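PDB 2RET: EpsJ from Vibrio vulnificus, which is a pseudopilin of the type 2 secretion system that pairs with the pseudopilin EpsI and probably forms part of the pseudopilus used in protein export. Local coordinates for residues Y90-W101 with V114-L125. Residues are numbered along the deposited sequence; the frame is centred on the assembly and turned at random.
Sequences YRIKDERLERVW and VVTPLLSDVEEL
Arg99 and Thr116 form the straightest rung between strands 96-101 and 114-119: Thr116 N reaches Arg99 O at 2.7 Å, and Arg99 N returns a bond to Thr116 O. Further along, Leu97 O accepts from both Leu118 N (2.9 Å) and Leu119 N (3.2 Å), shifting the register by one residue. Beyond the bulge, Val122 N donates to Glu95 O from 47° above its carbonyl plane, and a water bridges Glu95 OE1 and Asp121 OD1.

Apolar groups pack where segment 114-125 turns beside Tyr90, Ile92 and Leu97. Leu118 CD2 meets the edge of the Tyr90 ring at CE2 (3.7 Å), near its plane, on the side of helix 10-32. Ile92 CD1 presses on Val122 CG1 at a tight 3.4 Å, and Leu97 CB touches Val122 CG2.

On the sheet face bearing Glu98 and Val115, the carboxylate is held between two arginines: Arg91 NE and NH2 grip OE1 side-on, while Arg96 NE and NH2 take OE2 from one face of its plane. A chi1 of -173° turns Val115 CG1 against Glu98 OE1 (3.5 Å).

This is an antiparallel beta hairpin with a classic bulge; after strand 114-119 the chain turns through Ser120 and Asp121 into strand 122-130 of the second sheet.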
ATOM      1  N   TYR B  90     -28.252   7.294   2.745  1.00 16.22           N
ATOM      2  CA  TYR B  90     -29.193   7.750   1.715  1.00 16.27           C
ATOM      3  C   TYR B  90     -30.602   7.449   2.229  1.00 15.88           C
ATOM      4  O   TYR B  90     -30.822   6.467   2.949  1.00 14.94           O
ATOM      5  CB  TYR B  90     -28.935   7.045   0.360  1.00 16.03           C
ATOM      6  CG  TYR B  90     -27.687   7.510  -0.359  1.00 14.76           C
ATOM      7  CD1 TYR B  90     -26.416   7.113   0.045  1.00 15.82           C
ATOM      8  CD2 TYR B  90     -27.775   8.397  -1.423  1.00 16.71           C
ATOM      9  CE1 TYR B  90     -25.283   7.586  -0.616  1.00 15.43           C
ATOM     10  CE2 TYR B  90     -26.666   8.849  -2.061  1.00 16.32           C
ATOM     11  CZ  TYR B  90     -25.428   8.443  -1.664  1.00 12.73           C
ATOM     12  OH  TYR B  90     -24.354   8.922  -2.359  1.00 16.13           O
ATOM     13  N   ARG B  91     -31.528   8.314   1.888  1.00 15.92           N
ATOM     14  CA  ARG B  91     -32.926   8.126   2.254  1.00 17.43           C
ATOM     15  C   ARG B  91     -33.807   8.851   1.265  1.00 17.44           C
ATOM     16  O   ARG B  91     -33.314   9.689   0.488  1.00 18.14           O
ATOM     17  CB  ARG B  91     -33.160   8.696   3.646  1.00 17.91           C
ATOM     18  CG  ARG B  91     -32.890  10.154   3.709  1.00 18.52           C
ATOM     19  CD  ARG B  91     -33.246  10.734   5.000  1.00 21.30           C
ATOM     20  NE  ARG B  91     -33.293  12.187   4.905  1.00 24.46           N
ATOM     21  CZ  ARG B  91     -32.959  13.008   5.898  1.00 29.40           C
ATOM     22  NH1 ARG B  91     -32.548  12.532   7.070  1.00 30.91           N
ATOM     23  NH2 ARG B  91     -33.030  14.318   5.724  1.00 31.13           N
ATOM     24  N   ILE B  92     -35.103   8.560   1.305  1.00 17.94           N
ATOM     25  CA  ILE B  92     -36.089   9.311   0.534  1.00 18.02           C
ATOM     26  C   ILE B  92     -36.882  10.211   1.481  1.00 18.17           C
ATOM     27  O   ILE B  92     -37.377   9.763   2.513  1.00 17.81           O
ATOM     28  CB  ILE B  92     -37.078   8.394  -0.265  1.00 18.40           C
ATOM     29  CG1 ILE B  92     -36.320   7.405  -1.170  1.00 18.87           C
ATOM     30  CG2 ILE B  92     -38.120   9.242  -1.088  1.00 16.61           C
ATOM     31  CD1 ILE B  92     -35.620   8.030  -2.343  1.00 20.29           C
ATOM     32  N   LYS B  93     -36.987  11.482   1.124  1.00 18.51           N
ATOM     33  CA  LYS B  93     -37.887  12.409   1.792  1.00 19.00           C
ATOM     34  C   LYS B  93     -38.719  13.133   0.766  1.00 19.20           C
ATOM     35  O   LYS B  93     -38.184  13.885  -0.032  1.00 19.72           O
ATOM     36  CB  LYS B  93     -37.117  13.409   2.619  1.00 19.94           C
ATOM     37  CG  LYS B  93     -36.868  12.922   4.007  1.00 21.75           C
ATOM     38  CD  LYS B  93     -38.124  13.067   4.831  1.00 23.17           C
ATOM     39  CE  LYS B  93     -38.331  11.847   5.667  1.00 24.68           C
ATOM     40  NZ  LYS B  93     -39.674  11.798   6.308  1.00 24.67           N
ATOM     41  N   ASP B  94     -40.022  12.865   0.790  1.00 19.02           N
ATOM     42  CA  ASP B  94     -40.978  13.468  -0.100  1.00 19.80           C
ATOM     43  C   ASP B  94     -40.551  13.371  -1.552  1.00 19.45           C
ATOM     44  O   ASP B  94     -40.420  14.368  -2.257  1.00 18.21           O
ATOM     45  CB  ASP B  94     -41.277  14.882   0.360  1.00 20.49           C
ATOM     46  CG  ASP B  94     -42.128  14.901   1.648  1.00 22.26           C
ATOM     47  OD1 ASP B  94     -43.258  14.331   1.657  1.00 24.26           O
ATOM     48  OD2 ASP B  94     -41.654  15.479   2.646  1.00 24.66           O
ATOM     49  N   GLU B  95     -40.321  12.117  -1.953  1.00 19.37           N
ATOM     50  CA  GLU B  95     -39.874  11.746  -3.286  1.00 19.38           C
ATOM     51  C   GLU B  95     -38.571  12.435  -3.715  1.00 19.23           C
ATOM     52  O   GLU B  95     -38.336  12.660  -4.894  1.00 19.63           O
ATOM     53  CB  GLU B  95     -41.026  11.958  -4.277  1.00 19.66           C
ATOM     54  CG  GLU B  95     -42.134  10.936  -4.035  1.00 20.67           C
ATOM     55  CD  GLU B  95     -43.341  11.092  -4.950  1.00 24.54           C
ATOM     56  OE1 GLU B  95     -43.527  12.194  -5.545  1.00 25.41           O
ATOM     57  OE2 GLU B  95     -44.115  10.101  -5.049  1.00 23.26           O
ATOM     58  N   ARG B  96     -37.743  12.771  -2.736  1.00 18.90           N
ATOM     59  CA  ARG B  96     -36.390  13.231  -2.967  1.00 19.68           C
ATOM     60  C   ARG B  96     -35.391  12.215  -2.397  1.00 18.45           C
ATOM     61  O   ARG B  96     -35.488  11.830  -1.228  1.00 18.44           O
ATOM     62  CB  ARG B  96     -36.117  14.544  -2.236  1.00 20.41           C
ATOM     63  CG  ARG B  96     -36.455  15.799  -2.951  1.00 22.98           C
ATOM     64  CD  ARG B  96     -35.837  16.982  -2.159  1.00 28.81           C
ATOM     65  NE  ARG B  96     -36.048  16.845  -0.703  1.00 31.63           N
ATOM     66  CZ  ARG B  96     -37.107  17.314  -0.028  1.00 32.48           C
ATOM     67  NH1 ARG B  96     -38.072  18.000  -0.637  1.00 34.17           N
ATOM     68  NH2 ARG B  96     -37.201  17.115   1.276  1.00 32.49           N
ATOM     69  N   LEU B  97     -34.422  11.816  -3.211  1.00 16.97           N
ATOM     70  CA  LEU B  97     -33.246  11.155  -2.690  1.00 17.10           C
ATOM     71  C   LEU B  97     -32.350  12.227  -2.027  1.00 16.87           C
ATOM     72  O   LEU B  97     -32.043  13.262  -2.611  1.00 16.58           O
ATOM     73  CB  LEU B  97     -32.493  10.350  -3.790  1.00 16.95           C
ATOM     74  CG  LEU B  97     -31.354   9.456  -3.277  1.00 15.56           C
ATOM     75  CD1 LEU B  97     -31.933   8.241  -2.568  1.00 14.67           C
ATOM     76  CD2 LEU B  97     -30.426   9.048  -4.420  1.00 14.11           C
ATOM     77  N   GLU B  98     -31.993  11.965  -0.777  1.00 16.67           N
ATOM     78  CA  GLU B  98     -31.130  12.804   0.013  1.00 16.19           C
ATOM     79  C   GLU B  98     -29.957  11.982   0.463  1.00 16.60           C
ATOM     80  O   GLU B  98     -30.122  10.821   0.743  1.00 16.17           O
ATOM     81  CB  GLU B  98     -31.891  13.296   1.244  1.00 16.07           C
ATOM     82  CG  GLU B  98     -33.008  14.247   0.840  1.00 16.70           C
ATOM     83  CD  GLU B  98     -33.599  14.991   1.985  1.00 16.84           C
ATOM     84  OE1 GLU B  98     -33.537  14.537   3.146  1.00 15.33           O
ATOM     85  OE2 GLU B  98     -34.141  16.063   1.707  1.00 22.57           O
ATOM     86  N   ARG B  99     -28.777  12.601   0.497  1.00 17.58           N
ATOM     87  CA  ARG B  99     -27.548  11.995   0.997  1.00 18.44           C
ATOM     88  C   ARG B  99     -27.173  12.701   2.284  1.00 18.61           C
ATOM     89  O   ARG B  99     -27.231  13.920   2.363  1.00 18.56           O
ATOM     90  CB  ARG B  99     -26.415  12.140  -0.018  1.00 18.57           C
ATOM     91  CG  ARG B  99     -25.061  11.494   0.444  1.00 21.13           C
ATOM     92  CD  ARG B  99     -23.973  12.506   0.360  1.00 24.12           C
ATOM     93  NE  ARG B  99     -22.663  11.912   0.419  1.00 27.12           N
ATOM     94  CZ  ARG B  99     -21.531  12.593   0.508  1.00 24.35           C
ATOM     95  NH1 ARG B  99     -21.522  13.908   0.544  1.00 27.14           N
ATOM     96  NH2 ARG B  99     -20.393  11.934   0.574  1.00 27.32           N
ATOM     97  N   VAL B 100     -26.861  11.912   3.305  1.00 18.46           N
ATOM     98  CA  VAL B 100     -26.535  12.427   4.610  1.00 19.02           C
ATOM     99  C   VAL B 100     -25.104  12.053   4.913  1.00 17.84           C
ATOM    100  O   VAL B 100     -24.677  10.979   4.592  1.00 18.71           O
ATOM    101  CB  VAL B 100     -27.437  11.875   5.733  1.00 19.12           C
ATOM    102  CG1 VAL B 100     -27.161  12.654   7.039  1.00 18.99           C
ATOM    103  CG2 VAL B 100     -28.961  11.917   5.340  1.00 19.51           C
ATOM    104  N   TRP B 101     -24.381  12.953   5.545  1.00 17.41           N
ATOM    105  CA  TRP B 101     -22.930  12.824   5.671  1.00 17.24           C
ATOM    106  C   TRP B 101     -22.520  13.201   7.061  1.00 16.64           C
ATOM    107  O   TRP B 101     -22.965  14.228   7.575  1.00 17.42           O
ATOM    108  CB  TRP B 101     -22.243  13.775   4.693  1.00 16.32           C
ATOM    109  CG  TRP B 101     -20.759  13.684   4.706  1.00 16.29           C
ATOM    110  CD1 TRP B 101     -19.985  12.835   3.979  1.00 16.99           C
ATOM    111  CD2 TRP B 101     -19.853  14.488   5.478  1.00 13.96           C
ATOM    112  NE1 TRP B 101     -18.648  13.068   4.231  1.00 16.12           N
ATOM    113  CE2 TRP B 101     -18.543  14.066   5.162  1.00 14.65           C
ATOM    114  CE3 TRP B 101     -20.026  15.510   6.411  1.00 14.10           C
ATOM    115  CZ2 TRP B 101     -17.406  14.657   5.719  1.00 15.07           C
ATOM    116  CZ3 TRP B 101     -18.903  16.095   6.968  1.00 16.19           C
ATOM    117  CH2 TRP B 101     -17.606  15.668   6.615  1.00 15.75           C
ATOM    118  N   VAL B 114     -25.007  16.250   7.640  1.00 13.38           N
ATOM    119  CA  VAL B 114     -25.096  17.220   6.542  1.00 12.73           C
ATOM    120  C   VAL B 114     -25.932  16.601   5.403  1.00 12.24           C
ATOM    121  O   VAL B 114     -25.550  15.614   4.779  1.00 12.52           O
ATOM    122  CB  VAL B 114     -23.677  17.714   6.069  1.00 12.51           C
ATOM    123  CG1 VAL B 114     -23.785  18.744   4.975  1.00 12.55           C
ATOM    124  CG2 VAL B 114     -22.897  18.321   7.248  1.00  9.47           C
ATOM    125  N   VAL B 115     -27.084  17.195   5.152  1.00 12.49           N
ATOM    126  CA  VAL B 115     -28.041  16.698   4.167  1.00 12.90           C
ATOM    127  C   VAL B 115     -27.870  17.364   2.815  1.00 14.12           C
ATOM    128  O   VAL B 115     -27.859  18.572   2.704  1.00 12.75           O
ATOM    129  CB  VAL B 115     -29.510  16.913   4.623  1.00 13.13           C
ATOM    130  CG1 VAL B 115     -30.498  16.224   3.632  1.00 10.57           C
ATOM    131  CG2 VAL B 115     -29.678  16.432   6.034  1.00 11.47           C
ATOM    132  N   THR B 116     -27.726  16.536   1.783  1.00 16.34           N
ATOM    133  CA  THR B 116     -27.721  16.993   0.425  1.00 18.46           C
ATOM    134  C   THR B 116     -28.937  16.454  -0.326  1.00 19.70           C
ATOM    135  O   THR B 116     -29.032  15.238  -0.545  1.00 19.78           O
ATOM    136  CB  THR B 116     -26.457  16.526  -0.275  1.00 19.32           C
ATOM    137  OG1 THR B 116     -25.343  17.043   0.443  1.00 20.40           O
ATOM    138  CG2 THR B 116     -26.397  17.032  -1.740  1.00 20.97           C
ATOM    139  N   PRO B 117     -29.849  17.361  -0.757  1.00 20.41           N
ATOM    140  CA  PRO B 117     -30.870  16.982  -1.762  1.00 20.73           C
ATOM    141  C   PRO B 117     -30.229  16.610  -3.085  1.00 20.48           C
ATOM    142  O   PRO B 117     -29.824  17.488  -3.842  1.00 22.15           O
ATOM    143  CB  PRO B 117     -31.729  18.239  -1.933  1.00 20.74           C
ATOM    144  CG  PRO B 117     -31.139  19.286  -1.069  1.00 20.95           C
ATOM    145  CD  PRO B 117     -29.933  18.781  -0.361  1.00 20.58           C
ATOM    146  N   LEU B 118     -30.162  15.319  -3.380  1.00 19.90           N
ATOM    147  CA  LEU B 118     -29.420  14.848  -4.530  1.00 19.73           C
ATOM    148  C   LEU B 118     -30.270  14.691  -5.813  1.00 18.93           C
ATOM    149  O   LEU B 118     -29.804  14.957  -6.947  1.00 18.46           O
ATOM    150  CB  LEU B 118     -28.775  13.517  -4.148  1.00 20.13           C
ATOM    151  CG  LEU B 118     -27.530  13.099  -4.903  1.00 21.08           C
ATOM    152  CD1 LEU B 118     -26.441  14.238  -4.961  1.00 21.07           C
ATOM    153  CD2 LEU B 118     -26.985  11.875  -4.227  1.00 22.97           C
ATOM    154  N   LEU B 119     -31.506  14.241  -5.645  1.00 17.86           N
ATOM    155  CA  LEU B 119     -32.324  13.895  -6.798  1.00 17.41           C
ATOM    156  C   LEU B 119     -33.817  13.903  -6.464  1.00 16.23           C
ATOM    157  O   LEU B 119     -34.287  13.142  -5.641  1.00 14.76           O
ATOM    158  CB  LEU B 119     -31.871  12.519  -7.326  1.00 17.68           C
ATOM    159  CG  LEU B 119     -32.227  12.014  -8.707  1.00 17.70           C
ATOM    160  CD1 LEU B 119     -31.612  12.860  -9.782  1.00 15.70           C
ATOM    161  CD2 LEU B 119     -31.733  10.553  -8.781  1.00 16.68           C
ATOM    162  N   SER B 120     -34.540  14.776  -7.153  1.00 15.25           N
ATOM    163  CA  SER B 120     -35.968  14.921  -6.997  1.00 15.45           C
ATOM    164  C   SER B 120     -36.695  13.847  -7.796  1.00 14.37           C
ATOM    165  O   SER B 120     -36.117  13.162  -8.617  1.00 14.23           O
ATOM    166  CB  SER B 120     -36.400  16.307  -7.470  1.00 15.40           C
ATOM    167  OG  SER B 120     -36.042  16.428  -8.834  1.00 17.17           O
ATOM    168  N   ASP B 121     -37.958  13.668  -7.496  1.00 14.60           N
ATOM    169  CA  ASP B 121     -38.785  12.662  -8.159  1.00 15.57           C
ATOM    170  C   ASP B 121     -38.178  11.254  -8.169  1.00 15.24           C
ATOM    171  O   ASP B 121     -38.090  10.596  -9.222  1.00 15.15           O
ATOM    172  CB  ASP B 121     -39.152  13.119  -9.571  1.00 15.86           C
ATOM    173  CG  ASP B 121     -40.190  14.243  -9.579  1.00 17.84           C
ATOM    174  OD1 ASP B 121     -40.818  14.555  -8.532  1.00 18.09           O
ATOM    175  OD2 ASP B 121     -40.383  14.809 -10.664  1.00 21.67           O
ATOM    176  N   VAL B 122     -37.782  10.804  -6.977  1.00 15.28           N
ATOM    177  CA  VAL B 122     -37.310   9.435  -6.757  1.00 15.20           C
ATOM    178  C   VAL B 122     -38.343   8.798  -5.857  1.00 16.15           C
ATOM    179  O   VAL B 122     -38.565   9.259  -4.772  1.00 16.99           O
ATOM    180  CB  VAL B 122     -35.898   9.403  -6.129  1.00 14.78           C
ATOM    181  CG1 VAL B 122     -35.516   7.984  -5.697  1.00 13.18           C
ATOM    182  CG2 VAL B 122     -34.876   9.920  -7.141  1.00 14.41           C
ATOM    183  N   GLU B 123     -39.013   7.768  -6.320  1.00 16.88           N
ATOM    184  CA  GLU B 123     -40.064   7.163  -5.532  1.00 18.17           C
ATOM    185  C   GLU B 123     -39.504   6.181  -4.500  1.00 18.17           C
ATOM    186  O   GLU B 123     -39.973   6.124  -3.347  1.00 19.26           O
ATOM    187  CB  GLU B 123     -41.060   6.456  -6.456  1.00 18.62           C
ATOM    188  CG  GLU B 123     -41.915   7.440  -7.287  1.00 21.25           C
ATOM    189  CD  GLU B 123     -42.613   6.795  -8.471  1.00 24.21           C
ATOM    190  OE1 GLU B 123     -42.444   5.575  -8.693  1.00 26.24           O
ATOM    191  OE2 GLU B 123     -43.349   7.520  -9.177  1.00 27.10           O
ATOM    192  N   GLU B 124     -38.487   5.430  -4.907  1.00 17.53           N
ATOM    193  CA  GLU B 124     -38.030   4.279  -4.144  1.00 17.18           C
ATOM    194  C   GLU B 124     -36.525   4.209  -4.242  1.00 16.24           C
ATOM    195  O   GLU B 124     -35.927   4.690  -5.217  1.00 14.91           O
ATOM    196  CB  GLU B 124     -38.671   2.975  -4.672  1.00 18.28           C
ATOM    197  CG  GLU B 124     -38.547   1.803  -3.700  1.00 22.47           C
ATOM    198  CD  GLU B 124     -39.135   0.498  -4.223  1.00 27.65           C
ATOM    199  OE1 GLU B 124     -40.223   0.525  -4.867  1.00 28.74           O
ATOM    200  OE2 GLU B 124     -38.511  -0.568  -3.963  1.00 31.49           O
ATOM    201  N   LEU B 125     -35.964   3.682  -3.156  1.00 15.05           N
ATOM    202  CA  LEU B 125     -34.623   3.226  -3.007  1.00 14.55           C
ATOM    203  C   LEU B 125     -34.693   1.740  -2.647  1.00 13.56           C
ATOM    204  O   LEU B 125     -35.292   1.389  -1.671  1.00 12.76           O
ATOM    205  CB  LEU B 125     -33.934   4.015  -1.870  1.00 14.93           C
ATOM    206  CG  LEU B 125     -32.548   3.529  -1.405  1.00 15.72           C
ATOM    207  CD1 LEU B 125     -31.548   3.640  -2.537  1.00 11.14           C
ATOM    208  CD2 LEU B 125     -32.053   4.264  -0.134  1.00 15.03           C
TER
HETATM  209  O   HOH W   1     -42.547  14.560  -6.022  1.00 49.32           O